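Side-chain contacts in Aac(6')-Ih protein (Acinetobacter baumannii, PDB 4E8O), which probably transfers the acetyl group of acetyl-coenzyme A to the 6'-amino group of aminoglycoside antibiotics, as a resistance enzyme of the GNAT superfamily: residues 33-38 with 55-60; 75-80 with 111-116; 86-89 with 95-98; 120-125 with 131-136; 39-44 with 103-108. All coordinates share one frame; numbering follows the deposited sequence.

How the interactions relate
The contacts are apolar throughout and differ mainly in burial and in the elements they join. Interactions 1 and 5 both use helix 32-42: the first packs it on the end of helix 47-57 in the interior, while the second sets its last turn against the end of strand 96-104 and the residue that follows, at the surface. Interactions 2 and 4 share helix 113-127, pressed against the sheet at its first turn and again further along; both are buried. Interaction 3 is a buried cluster where a loop covers the start of strand 96-104, and with interaction 4 it borders the second subunit. Beside them, Glu80 takes a hydrogen bond from Trp35 and a salt bridge from Arg39.

Interaction 1. Residues 33-38 with 55-60; sequences SDWLAL and RQLITQ
Trp35, on helix 32-42, faces Leu57 and Ile58 at the point where helix 47-57 passes into a type I turn running from Leu57 to Gln60. Its CG lies anti to the backbone N (chi1 -175°), which sends the ring out from its own helix, six-membered end foremost. Leu57 meets that end at the rim: CD1 lies near the ring plane, 4.0 Å from Trp35 CH2, and the two side chains cross at about a right angle. Ile58 uses its CG2 branch, which sits beside its backbone N and comes within 3.7 Å of Trp35 CZ3 at a slant. The two aliphatic groups grip neighbouring carbons at the far end of the indole. Beyond them the turn is closed by Gln60 N to Leu57 O (3.0 Å), and Gln56 O, one residue before it, accepts from Thr59 N and also from Thr59 OG1 (2.7 Å), the hydroxyl approaching on a lone pair in the carbonyl plane. At the other end of the indole, NE1 bonds to Glu80 of strand 75-84, which should restrain the rotation of the ring from both ends. The contact therefore divides a buried amphipathic group in two: the outer benzene carbons pack on aliphatic groups at the end of helix 47-57 and the turn after it, and the one polar N-H is satisfied by a carboxylate of the sheet beneath.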
# COMPACT_ATOMS: atom_id res chain seq x y z
N SER B 33 11.61 -26.45 0.79
CA SER B 33 12.38 -26.61 -0.44
C SER B 33 11.52 -26.49 -1.70
O SER B 33 11.89 -25.80 -2.65
CB SER B 33 13.13 -27.94 -0.43
OG SER B 33 13.76 -28.17 -1.67
N ASP B 34 10.36 -27.14 -1.69
CA ASP B 34 9.42 -27.02 -2.82
C ASP B 34 8.94 -25.58 -2.97
O ASP B 34 8.72 -25.11 -4.09
CB ASP B 34 8.21 -27.94 -2.62
CG ASP B 34 8.57 -29.40 -2.67
OD1 ASP B 34 9.54 -29.77 -3.38
OD2 ASP B 34 7.87 -30.20 -2.01
N TRP B 35 8.75 -24.91 -1.84
CA TRP B 35 8.30 -23.52 -1.82
C TRP B 35 9.38 -22.60 -2.35
O TRP B 35 9.11 -21.71 -3.16
CB TRP B 35 7.92 -23.12 -0.38
CG TRP B 35 7.31 -21.74 -0.24
CD1 TRP B 35 6.89 -20.92 -1.25
CD2 TRP B 35 7.07 -21.04 0.98
NE1 TRP B 35 6.41 -19.75 -0.72
CE2 TRP B 35 6.50 -19.80 0.64
CE3 TRP B 35 7.28 -21.34 2.33
CZ2 TRP B 35 6.14 -18.85 1.61
CZ3 TRP B 35 6.92 -20.41 3.28
CH2 TRP B 35 6.35 -19.18 2.92
N LEU B 36 10.62 -22.84 -1.91
CA LEU B 36 11.77 -22.03 -2.33
C LEU B 36 12.02 -22.14 -3.83
O LEU B 36 12.26 -21.13 -4.50
CB LEU B 36 13.02 -22.46 -1.56
CG LEU B 36 14.34 -21.79 -1.94
CD1 LEU B 36 14.28 -20.32 -1.64
CD2 LEU B 36 15.53 -22.43 -1.23
N ALA B 37 11.97 -23.36 -4.34
CA ALA B 37 12.23 -23.63 -5.75
C ALA B 37 11.32 -22.84 -6.69
O ALA B 37 11.76 -22.38 -7.75
CB ALA B 37 12.13 -25.12 -6.04
N LEU B 38 10.05 -22.70 -6.32
CA LEU B 38 9.10 -21.92 -7.10
C LEU B 38 9.21 -20.43 -6.79
O LEU B 38 9.09 -19.59 -7.68
CB LEU B 38 7.67 -22.40 -6.86
CG LEU B 38 7.35 -23.82 -7.34
CD1 LEU B 38 5.91 -24.18 -7.04
CD2 LEU B 38 7.62 -23.92 -8.82
N ARG B 55 10.25 -18.60 6.81
CA ARG B 55 10.09 -19.14 8.16
C ARG B 55 9.22 -18.26 9.06
O ARG B 55 8.55 -18.76 9.96
CB ARG B 55 11.45 -19.41 8.82
CG ARG B 55 12.24 -20.51 8.14
CD ARG B 55 13.29 -21.12 9.06
NE ARG B 55 13.82 -22.37 8.53
CZ ARG B 55 13.31 -23.57 8.79
NH1 ARG B 55 12.26 -23.69 9.60
NH2 ARG B 55 13.84 -24.65 8.25
N GLN B 56 9.25 -16.95 8.82
CA GLN B 56 8.39 -16.02 9.56
C GLN B 56 6.94 -16.16 9.13
O GLN B 56 6.05 -16.30 9.96
CB GLN B 56 8.84 -14.57 9.31
CG GLN B 56 10.24 -14.21 9.78
CD GLN B 56 10.59 -12.77 9.46
OE1 GLN B 56 9.73 -11.99 9.05
NE2 GLN B 56 11.86 -12.41 9.63
N LEU B 57 6.72 -16.10 7.81
CA LEU B 57 5.38 -16.14 7.22
C LEU B 57 4.52 -17.30 7.72
O LEU B 57 3.33 -17.13 7.97
CB LEU B 57 5.49 -16.20 5.68
CG LEU B 57 6.10 -15.00 4.95
CD1 LEU B 57 6.16 -15.24 3.45
CD2 LEU B 57 5.31 -13.74 5.24
N ILE B 58 5.12 -18.48 7.86
CA ILE B 58 4.37 -19.69 8.23
C ILE B 58 3.89 -19.68 9.68
O ILE B 58 3.05 -20.50 10.07
CB ILE B 58 5.15 -20.99 7.93
CG1 ILE B 58 6.54 -20.96 8.56
CG2 ILE B 58 5.26 -21.23 6.43
CD1 ILE B 58 7.45 -22.09 8.11
N THR B 59 4.42 -18.76 10.48
CA THR B 59 3.98 -18.60 11.87
C THR B 59 2.93 -17.50 12.01
O THR B 59 2.40 -17.28 13.10
CB THR B 59 5.16 -18.25 12.81
OG1 THR B 59 5.60 -16.91 12.53
CG2 THR B 59 6.31 -19.22 12.62
N GLN B 60 2.65 -16.80 10.91
CA GLN B 60 1.80 -15.61 10.96
C GLN B 60 0.34 -15.90 10.59
O GLN B 60 0.06 -16.49 9.55
CB GLN B 60 2.38 -14.50 10.07
CG GLN B 60 3.69 -13.90 10.63
CD GLN B 60 4.39 -12.96 9.66
OE1 GLN B 60 4.13 -12.98 8.46
NE2 GLN B 60 5.29 -12.14 10.18

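Interaction 2. Residues 75-80 with 111-116; sequences AIAMLE and SGIATG
Ile113 sets its CG2 methyl against Ile76 and Ala77, and the contact is built round that one group. Its CG1 also faces the strand, slightly farther off; chi2 near 62° then bends the terminal CD1 away, so that CG2 makes the closest approach. CG2 sits 4.3 Å from Ile76 CD1 and 4.4 Å from Ala77 CB, in the shallow notch between the two methyls, which are themselves 3.9 Å apart. Ile76 brings its CD1 methyl round by folding at both side-chain torsions, so that it meets Ile113 with the end of its chain, whereas Ala77 offers its CB directly.

That consecutive strand residues should both face the helix is explained by the backbone. Ile76 has a psi of only -7°, and both it and Ala77 make backbone hydrogen bonds with Ala68 of the adjacent antiparallel strand, features consistent with a beta bulge. Val104 and Ala68 also pack against Ile113, closing the apolar site on the sheet.

On the helix side, Gly112 holds the N-cap position with a positive phi of 68°. Its carbonyl accepts weak bonds from Thr115 N and Gly116 N. Gly112 and Ala114 fit the glycine and the glycine-or-alanine positions of the GNAT acetyl-CoA motif, in which the loop and first helical turn present amides to the cofactor pyrophosphate. The arrangement is thus characteristic of a GNAT cofactor-binding helix start, probably serving that role here, seated on the central sheet.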
# COMPACT_ATOMS: atom_id res chain seq x y z
N ALA B 75 5.74 -29.99 -7.02
CA ALA B 75 5.16 -28.68 -6.75
C ALA B 75 5.19 -27.86 -8.03
O ALA B 75 6.26 -27.56 -8.56
CB ALA B 75 5.93 -27.97 -5.65
N ILE B 76 4.01 -27.50 -8.53
CA ILE B 76 3.91 -26.84 -9.83
C ILE B 76 3.35 -25.42 -9.76
O ILE B 76 3.33 -24.71 -10.76
CB ILE B 76 3.11 -27.69 -10.87
CG1 ILE B 76 1.74 -28.12 -10.32
CG2 ILE B 76 3.92 -28.91 -11.28
CD1 ILE B 76 0.63 -27.09 -10.52
N ALA B 77 2.90 -25.01 -8.57
CA ALA B 77 2.35 -23.67 -8.38
C ALA B 77 2.40 -23.24 -6.91
O ALA B 77 2.37 -24.09 -6.01
CB ALA B 77 0.92 -23.58 -8.90
N MET B 78 2.45 -21.93 -6.68
CA MET B 78 2.44 -21.38 -5.32
C MET B 78 1.67 -20.07 -5.29
O MET B 78 1.57 -19.38 -6.30
CB MET B 78 3.86 -21.12 -4.82
CG MET B 78 4.68 -20.22 -5.73
SD MET B 78 5.95 -19.26 -4.86
CE MET B 78 4.99 -17.84 -4.34
N LEU B 79 1.14 -19.73 -4.12
CA LEU B 79 0.48 -18.45 -3.90
C LEU B 79 0.83 -17.95 -2.51
O LEU B 79 0.96 -18.74 -1.56
CB LEU B 79 -1.04 -18.60 -4.03
CG LEU B 79 -1.91 -17.37 -3.74
CD1 LEU B 79 -3.18 -17.41 -4.57
CD2 LEU B 79 -2.28 -17.28 -2.27
N GLU B 80 0.97 -16.63 -2.37
CA GLU B 80 1.11 -16.02 -1.06
C GLU B 80 0.11 -14.88 -0.95
O GLU B 80 -0.08 -14.12 -1.90
CB GLU B 80 2.56 -15.52 -0.85
CG GLU B 80 3.60 -16.63 -0.99
CD GLU B 80 5.02 -16.18 -0.70
OE1 GLU B 80 5.21 -15.13 -0.04
OE2 GLU B 80 5.96 -16.88 -1.14
N SER B 111 -4.76 -25.33 -16.89
CA SER B 111 -5.47 -26.21 -15.97
C SER B 111 -6.35 -25.42 -15.01
O SER B 111 -7.23 -25.99 -14.36
CB SER B 111 -4.48 -27.06 -15.17
OG SER B 111 -3.64 -26.25 -14.37
N GLY B 112 -6.11 -24.12 -14.93
CA GLY B 112 -6.89 -23.26 -14.06
C GLY B 112 -6.65 -23.56 -12.59
O GLY B 112 -7.55 -23.38 -11.76
N ILE B 113 -5.44 -24.01 -12.26
CA ILE B 113 -5.07 -24.22 -10.86
C ILE B 113 -4.89 -22.87 -10.18
O ILE B 113 -5.02 -22.74 -8.96
CB ILE B 113 -3.78 -25.08 -10.74
CG1 ILE B 113 -3.50 -25.44 -9.28
CG2 ILE B 113 -2.59 -24.36 -11.36
CD1 ILE B 113 -4.59 -26.28 -8.64
N ALA B 114 -4.61 -21.85 -10.98
CA ALA B 114 -4.50 -20.49 -10.48
C ALA B 114 -5.85 -20.00 -9.96
O ALA B 114 -5.92 -19.29 -8.96
CB ALA B 114 -3.97 -19.57 -11.56
N THR B 115 -6.92 -20.39 -10.64
CA THR B 115 -8.28 -20.09 -10.19
C THR B 115 -8.55 -20.76 -8.84
O THR B 115 -9.09 -20.14 -7.93
CB THR B 115 -9.33 -20.55 -11.22
OG1 THR B 115 -9.19 -19.76 -12.41
CG2 THR B 115 -10.74 -20.38 -10.66
N GLY B 116 -8.15 -22.03 -8.74
CA GLY B 116 -8.32 -22.78 -7.51
C GLY B 116 -7.54 -22.20 -6.34
O GLY B 116 -8.01 -22.21 -5.20

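Interaction 3. Residues 86-89 with 95-98; sequences EYVN and PVAF
Val88 divides its two methyls between Val96 and Phe98, two residues apart on strand 96-104 with their CB atoms toward the loop. CG2 meets Val96 CG2 at 3.8 Å, methyl against methyl, and the same Val96 branch also lies 4.1 Å from Val88 CB. The other methyl, CG1, anti to the backbone N (chi1 176°), reaches the Phe98 ring, resting 4.0 Å from Phe98 CD1 and equally far from Phe98 CE1. It addresses that ring bond on a slant. Val88 thereby fills the space between a branched and an aromatic neighbour, and most of the area buried on the loop side of the contact is its own.

One step outward, Val88 is held through its backbone: its carbonyl oxygen is hydrogen-bonded to Thr91 OG1, within the bend that returns the chain to the strand. Phe98 is engaged by Arg84 in a cation-pi interaction, and Val96 pairs through its backbone with the same arginine. Val88 also packs on Tyr161 of the second subunit, while Glu86 OE2 is hydrogen-bonded to the Tyr85 N of that chain.

The strand carrying Val96 and Phe98 runs between antiparallel strand 75-84 and parallel strand 132-138, where Ala97 bonds to Glu132 and Ala134. Segment 86-89 lies in the connection between strands 75-84 and 96-104, its valine reaching across to Ala134 near the subunit interface.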
# COMPACT_ATOMS: atom_id res chain seq x y z
N GLU B 86 -4.07 -1.64 6.80
CA GLU B 86 -3.81 -0.27 6.37
C GLU B 86 -4.38 -0.08 4.97
O GLU B 86 -4.55 -1.05 4.23
CB GLU B 86 -2.31 0.03 6.43
CG GLU B 86 -1.77 0.04 7.86
CD GLU B 86 -0.26 0.19 7.90
OE1 GLU B 86 0.37 0.07 6.83
OE2 GLU B 86 0.29 0.42 9.00
N TYR B 87 -4.66 1.17 4.60
CA TYR B 87 -5.34 1.45 3.33
C TYR B 87 -4.63 0.90 2.09
O TYR B 87 -3.48 1.25 1.82
CB TYR B 87 -5.58 2.95 3.15
CG TYR B 87 -6.21 3.26 1.81
CD1 TYR B 87 -7.54 2.96 1.57
CD2 TYR B 87 -5.47 3.83 0.78
CE1 TYR B 87 -8.12 3.22 0.35
CE2 TYR B 87 -6.05 4.10 -0.45
CZ TYR B 87 -7.37 3.79 -0.65
OH TYR B 87 -7.95 4.06 -1.87
N VAL B 88 -5.33 0.04 1.35
CA VAL B 88 -4.83 -0.43 0.06
C VAL B 88 -5.54 0.31 -1.07
O VAL B 88 -6.77 0.37 -1.10
CB VAL B 88 -5.04 -1.95 -0.14
CG1 VAL B 88 -4.58 -2.37 -1.53
CG2 VAL B 88 -4.28 -2.75 0.92
N ASN B 89 -4.76 0.89 -1.98
CA ASN B 89 -5.31 1.63 -3.12
C ASN B 89 -6.41 0.87 -3.87
O ASN B 89 -6.28 -0.33 -4.14
CB ASN B 89 -4.20 2.04 -4.08
CG ASN B 89 -3.32 3.15 -3.53
OD1 ASN B 89 -2.12 2.97 -3.32
ND2 ASN B 89 -3.92 4.31 -3.29
N PRO B 95 -10.45 -4.56 7.07
CA PRO B 95 -9.29 -5.05 6.31
C PRO B 95 -9.66 -5.61 4.94
O PRO B 95 -10.84 -5.76 4.63
CB PRO B 95 -8.74 -6.16 7.21
CG PRO B 95 -9.94 -6.68 7.94
CD PRO B 95 -10.84 -5.49 8.16
N VAL B 96 -8.64 -5.90 4.13
CA VAL B 96 -8.83 -6.53 2.82
C VAL B 96 -7.80 -7.64 2.65
O VAL B 96 -6.72 -7.59 3.25
CB VAL B 96 -8.66 -5.52 1.65
CG1 VAL B 96 -9.70 -4.41 1.73
CG2 VAL B 96 -7.25 -4.94 1.65
N ALA B 97 -8.11 -8.63 1.82
CA ALA B 97 -7.11 -9.64 1.47
C ALA B 97 -6.22 -9.03 0.41
O ALA B 97 -6.64 -8.13 -0.31
CB ALA B 97 -7.78 -10.89 0.94
N PHE B 98 -4.97 -9.49 0.31
CA PHE B 98 -4.08 -8.94 -0.70
C PHE B 98 -3.21 -10.04 -1.30
O PHE B 98 -2.62 -10.84 -0.56
CB PHE B 98 -3.21 -7.82 -0.11
CG PHE B 98 -2.37 -7.09 -1.14
CD1 PHE B 98 -2.84 -5.94 -1.75
CD2 PHE B 98 -1.11 -7.55 -1.47
CE1 PHE B 98 -2.07 -5.26 -2.68
CE2 PHE B 98 -0.33 -6.89 -2.40
CZ PHE B 98 -0.81 -5.74 -3.01

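Interaction 4. Residues 120-125 with 131-136; sequences QVEIWA and TEFASD
Phe133 reaches from strand 132-138 to the side of helix 113-127 and is met there by Val121 and Glu122. Its CG is anti to the backbone N (chi1 -172°), so the ring projects with its far end foremost. Val121 takes that end: CG1 lies 3.5 Å from Phe133 CZ, a close approach, and CB stands 3.8 Å from the same carbon, the two side chains crossing at about a right angle. Glu122 deals with one flank of the ring. Its aliphatic part does the touching, CG being 3.9 Å from Phe133 CD2, and the carboxylate is turned almost perpendicular to the ring, with 86° between the planes.

The carboxylate of Glu122 has its partner across the dimer: OE2 forms a salt bridge with Lys164 of the second subunit. One side chain thus packs its methylene on a buried phenyl and commits its charge to the interface. Phe133 is further fixed by an edge-to-face meeting with Phe153, while Val121 also lies on Leu79 and Ala81. Residues 132-136 pair antiparallel with a strand of the second subunit, which carries the sheet across the interface.

The helix is the connecting element between strands 96-104 and 132-138, which are parallel neighbours in the sheet. With a phenyl from the second strand set under the helix, this is the packing of helix on strand within a beta-alpha-beta unit of the GNAT fold.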
# COMPACT_ATOMS: atom_id res chain seq x y z
N GLN B 120 -9.08 -20.37 -2.76
CA GLN B 120 -8.71 -20.77 -1.40
C GLN B 120 -8.42 -19.55 -0.52
O GLN B 120 -8.69 -19.58 0.68
CB GLN B 120 -7.50 -21.71 -1.42
CG GLN B 120 -7.82 -23.10 -1.96
CD GLN B 120 -8.85 -23.85 -1.13
OE1 GLN B 120 -8.76 -23.89 0.10
NE2 GLN B 120 -9.84 -24.42 -1.80
N VAL B 121 -7.90 -18.49 -1.12
CA VAL B 121 -7.66 -17.25 -0.39
C VAL B 121 -8.97 -16.61 0.07
O VAL B 121 -9.08 -16.13 1.19
CB VAL B 121 -6.89 -16.22 -1.24
CG1 VAL B 121 -6.54 -14.99 -0.41
CG2 VAL B 121 -5.63 -16.85 -1.79
N GLU B 122 -9.97 -16.63 -0.82
CA GLU B 122 -11.26 -16.01 -0.55
C GLU B 122 -11.99 -16.69 0.60
O GLU B 122 -12.57 -16.02 1.46
CB GLU B 122 -12.14 -16.01 -1.81
CG GLU B 122 -11.57 -15.19 -2.96
CD GLU B 122 -12.52 -15.08 -4.14
OE1 GLU B 122 -13.72 -15.39 -3.99
OE2 GLU B 122 -12.06 -14.68 -5.23
N ILE B 123 -11.96 -18.02 0.61
CA ILE B 123 -12.51 -18.80 1.72
C ILE B 123 -11.81 -18.37 3.01
O ILE B 123 -12.44 -18.13 4.03
CB ILE B 123 -12.30 -20.31 1.50
CG1 ILE B 123 -12.99 -20.75 0.21
CG2 ILE B 123 -12.82 -21.10 2.69
CD1 ILE B 123 -12.76 -22.21 -0.15
N TRP B 124 -10.48 -18.27 2.93
CA TRP B 124 -9.66 -17.84 4.05
C TRP B 124 -9.90 -16.38 4.43
O TRP B 124 -10.03 -16.05 5.60
CB TRP B 124 -8.18 -18.06 3.71
CG TRP B 124 -7.22 -17.49 4.72
CD1 TRP B 124 -7.00 -17.93 5.99
CD2 TRP B 124 -6.33 -16.38 4.52
NE1 TRP B 124 -6.04 -17.17 6.60
CE2 TRP B 124 -5.61 -16.21 5.72
CE3 TRP B 124 -6.07 -15.52 3.45
CZ2 TRP B 124 -4.65 -15.20 5.88
CZ3 TRP B 124 -5.12 -14.53 3.61
CH2 TRP B 124 -4.42 -14.38 4.81
N ALA B 125 -9.97 -15.51 3.43
CA ALA B 125 -10.17 -14.08 3.67
C ALA B 125 -11.54 -13.79 4.28
O ALA B 125 -11.69 -12.84 5.05
CB ALA B 125 -9.98 -13.30 2.39
N THR B 131 -14.27 -8.43 2.53
CA THR B 131 -15.20 -8.50 1.40
C THR B 131 -14.50 -8.08 0.12
O THR B 131 -15.08 -8.14 -0.97
CB THR B 131 -16.41 -7.59 1.61
OG1 THR B 131 -15.97 -6.22 1.65
CG2 THR B 131 -17.12 -7.93 2.91
N GLU B 132 -13.25 -7.64 0.25
CA GLU B 132 -12.46 -7.24 -0.91
C GLU B 132 -11.12 -7.98 -0.96
O GLU B 132 -10.52 -8.27 0.08
CB GLU B 132 -12.25 -5.72 -0.93
CG GLU B 132 -13.50 -4.92 -1.29
CD GLU B 132 -13.25 -3.42 -1.33
OE1 GLU B 132 -12.49 -2.93 -0.47
OE2 GLU B 132 -13.82 -2.74 -2.20
N PHE B 133 -10.68 -8.29 -2.18
CA PHE B 133 -9.45 -9.03 -2.43
C PHE B 133 -8.70 -8.19 -3.47
O PHE B 133 -9.14 -8.08 -4.62
CB PHE B 133 -9.79 -10.41 -3.00
CG PHE B 133 -8.61 -11.35 -3.14
CD1 PHE B 133 -7.34 -10.99 -2.72
CD2 PHE B 133 -8.79 -12.62 -3.69
CE1 PHE B 133 -6.27 -11.85 -2.86
CE2 PHE B 133 -7.72 -13.49 -3.83
CZ PHE B 133 -6.46 -13.11 -3.41
N ALA B 134 -7.59 -7.59 -3.05
CA ALA B 134 -6.84 -6.68 -3.91
C ALA B 134 -5.50 -7.28 -4.29
O ALA B 134 -5.07 -8.28 -3.71
CB ALA B 134 -6.65 -5.34 -3.23
N SER B 135 -4.83 -6.66 -5.25
CA SER B 135 -3.53 -7.10 -5.73
C SER B 135 -2.92 -5.93 -6.48
O SER B 135 -3.57 -4.89 -6.62
CB SER B 135 -3.69 -8.31 -6.66
OG SER B 135 -2.43 -8.82 -7.08
N ASP B 136 -1.69 -6.08 -6.93
CA ASP B 136 -1.08 -5.05 -7.77
C ASP B 136 -0.05 -5.66 -8.71
O ASP B 136 0.29 -6.84 -8.58
CB ASP B 136 -0.47 -3.92 -6.92
CG ASP B 136 0.74 -4.37 -6.12
OD1 ASP B 136 1.07 -5.57 -6.11
OD2 ASP B 136 1.37 -3.50 -5.48

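Interaction 5. Residues 39-44 with 103-108; sequences RCLLWP and FVLPEY
Leu41 and Leu42, at the end of helix 32-42, lie against Phe103, whose ring is the bump that the helix end receives. Leu41 covers it from one side: its CB stands over a face, 3.9 Å from Phe103 CZ, while CD1 reaches past to the far end of the ring, 3.5 Å from that carbon and 3.6 Å from Phe103 CE2. With CG turned beside the backbone N (chi1 -54°), the leucine wraps its CB and one methyl round the tip of the ring. The same CD1 also lies against Leu105, 4.2 Å from Leu105 CD2, where the end of the phenyl and the leucine methyl meet and form one surface. On the opposite face of the ring lies the backbone N of Leu105, offset toward the rim, so the phenyl is sandwiched between a helix side chain and its own chain.

Leu42 fills the hollow at the root of the phenylalanine. Its CD1 meets Phe103 CB at 4.2 Å, the two side chains sliding past each other in opposite directions, and its other methyl, CD2, covers a face of the Trp43 ring. Trp43 in turn places CE3 over the guanidinium of Arg39, which forms salt bridges with Glu80 and Glu53.

All the matching across the contact is between hydrocarbon surfaces, with Leu41 exposed at the outer rim. Cohesion between helix end and strand end here probably rests on dispersion and on the exclusion of water, while the charges lie to one side, bound among themselves by Arg39.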
# COMPACT_ATOMS: atom_id res chain seq x y z
N ARG B 39 9.44 -20.12 -5.52
CA ARG B 39 9.55 -18.73 -5.06
C ARG B 39 10.72 -18.02 -5.74
O ARG B 39 10.64 -16.82 -6.01
CB ARG B 39 9.74 -18.69 -3.54
CG ARG B 39 9.26 -17.41 -2.88
CD ARG B 39 9.31 -17.52 -1.37
NE ARG B 39 8.49 -16.50 -0.72
CZ ARG B 39 8.98 -15.44 -0.09
NH1 ARG B 39 10.30 -15.25 -0.01
NH2 ARG B 39 8.16 -14.56 0.47
N CYS B 40 11.80 -18.75 -6.00
CA CYS B 40 12.98 -18.15 -6.63
C CYS B 40 12.76 -17.88 -8.11
O CYS B 40 13.47 -17.06 -8.71
CB CYS B 40 14.22 -19.01 -6.41
SG CYS B 40 14.36 -20.46 -7.49
N LEU B 41 11.78 -18.56 -8.71
CA LEU B 41 11.41 -18.30 -10.10
C LEU B 41 10.58 -17.03 -10.16
O LEU B 41 10.73 -16.22 -11.08
CB LEU B 41 10.62 -19.47 -10.67
CG LEU B 41 11.21 -20.87 -10.58
CD1 LEU B 41 10.32 -21.84 -11.31
CD2 LEU B 41 12.61 -20.92 -11.15
N LEU B 42 9.70 -16.86 -9.18
CA LEU B 42 8.85 -15.68 -9.10
C LEU B 42 9.69 -14.47 -8.72
O LEU B 42 9.72 -13.47 -9.45
CB LEU B 42 7.74 -15.90 -8.06
CG LEU B 42 6.66 -14.82 -7.93
CD1 LEU B 42 6.01 -14.54 -9.27
CD2 LEU B 42 5.61 -15.22 -6.91
N TRP B 43 10.38 -14.56 -7.59
CA TRP B 43 11.23 -13.49 -7.12
C TRP B 43 12.66 -13.98 -6.94
O TRP B 43 13.03 -14.46 -5.86
CB TRP B 43 10.71 -12.93 -5.79
CG TRP B 43 9.27 -12.50 -5.80
CD1 TRP B 43 8.68 -11.60 -6.65
CD2 TRP B 43 8.24 -12.93 -4.90
NE1 TRP B 43 7.34 -11.47 -6.34
CE2 TRP B 43 7.05 -12.27 -5.27
CE3 TRP B 43 8.21 -13.82 -3.82
CZ2 TRP B 43 5.84 -12.47 -4.59
CZ3 TRP B 43 7.01 -14.02 -3.15
CH2 TRP B 43 5.84 -13.35 -3.54
N PRO B 44 13.48 -13.89 -8.00
CA PRO B 44 14.90 -14.27 -7.89
C PRO B 44 15.61 -13.45 -6.81
O PRO B 44 15.67 -12.23 -6.91
CB PRO B 44 15.46 -13.92 -9.27
CG PRO B 44 14.29 -14.03 -10.19
CD PRO B 44 13.11 -13.54 -9.38
N PHE B 103 2.40 -17.96 -8.73
CA PHE B 103 3.23 -18.47 -9.80
C PHE B 103 2.80 -19.88 -10.17
O PHE B 103 2.73 -20.75 -9.31
CB PHE B 103 4.70 -18.48 -9.41
CG PHE B 103 5.58 -19.20 -10.39
CD1 PHE B 103 5.96 -18.60 -11.57
CD2 PHE B 103 6.00 -20.50 -10.13
CE1 PHE B 103 6.76 -19.27 -12.48
CE2 PHE B 103 6.80 -21.17 -11.02
CZ PHE B 103 7.18 -20.56 -12.21
N VAL B 104 2.52 -20.09 -11.45
CA VAL B 104 2.21 -21.41 -11.97
C VAL B 104 3.20 -21.71 -13.08
O VAL B 104 3.48 -20.84 -13.91
CB VAL B 104 0.78 -21.46 -12.54
CG1 VAL B 104 0.44 -22.88 -12.99
CG2 VAL B 104 -0.23 -20.98 -11.51
N LEU B 105 3.74 -22.93 -13.09
CA LEU B 105 4.59 -23.37 -14.20
C LEU B 105 3.78 -23.32 -15.49
O LEU B 105 2.61 -23.71 -15.50
CB LEU B 105 5.11 -24.78 -13.95
CG LEU B 105 6.16 -24.89 -12.85
CD1 LEU B 105 6.53 -26.34 -12.58
CD2 LEU B 105 7.39 -24.10 -13.25
N PRO B 106 4.39 -22.82 -16.59
CA PRO B 106 3.70 -22.58 -17.86
C PRO B 106 2.86 -23.76 -18.34
O PRO B 106 1.73 -23.55 -18.78
CB PRO B 106 4.85 -22.33 -18.84
CG PRO B 106 5.93 -21.76 -17.99
CD PRO B 106 5.82 -22.48 -16.67
N GLU B 107 3.39 -24.98 -18.24
CA GLU B 107 2.68 -26.18 -18.66
C GLU B 107 1.35 -26.39 -17.93
O GLU B 107 0.51 -27.18 -18.39
CB GLU B 107 3.58 -27.42 -18.48
CG GLU B 107 4.85 -27.44 -19.35
CD GLU B 107 5.96 -26.55 -18.81
OE1 GLU B 107 5.99 -26.29 -17.59
OE2 GLU B 107 6.83 -26.12 -19.61
N TYR B 108 1.15 -25.68 -16.82
CA TYR B 108 -0.00 -25.91 -15.95
C TYR B 108 -1.00 -24.74 -15.87
O TYR B 108 -1.95 -24.79 -15.09
CB TYR B 108 0.48 -26.28 -14.53
CG TYR B 108 1.18 -27.63 -14.47
CD1 TYR B 108 0.47 -28.77 -14.13
CD2 TYR B 108 2.52 -27.75 -14.77
CE1 TYR B 108 1.10 -30.00 -14.07
CE2 TYR B 108 3.16 -28.97 -14.72
CZ TYR B 108 2.44 -30.09 -14.37
OH TYR B 108 3.06 -31.32 -14.32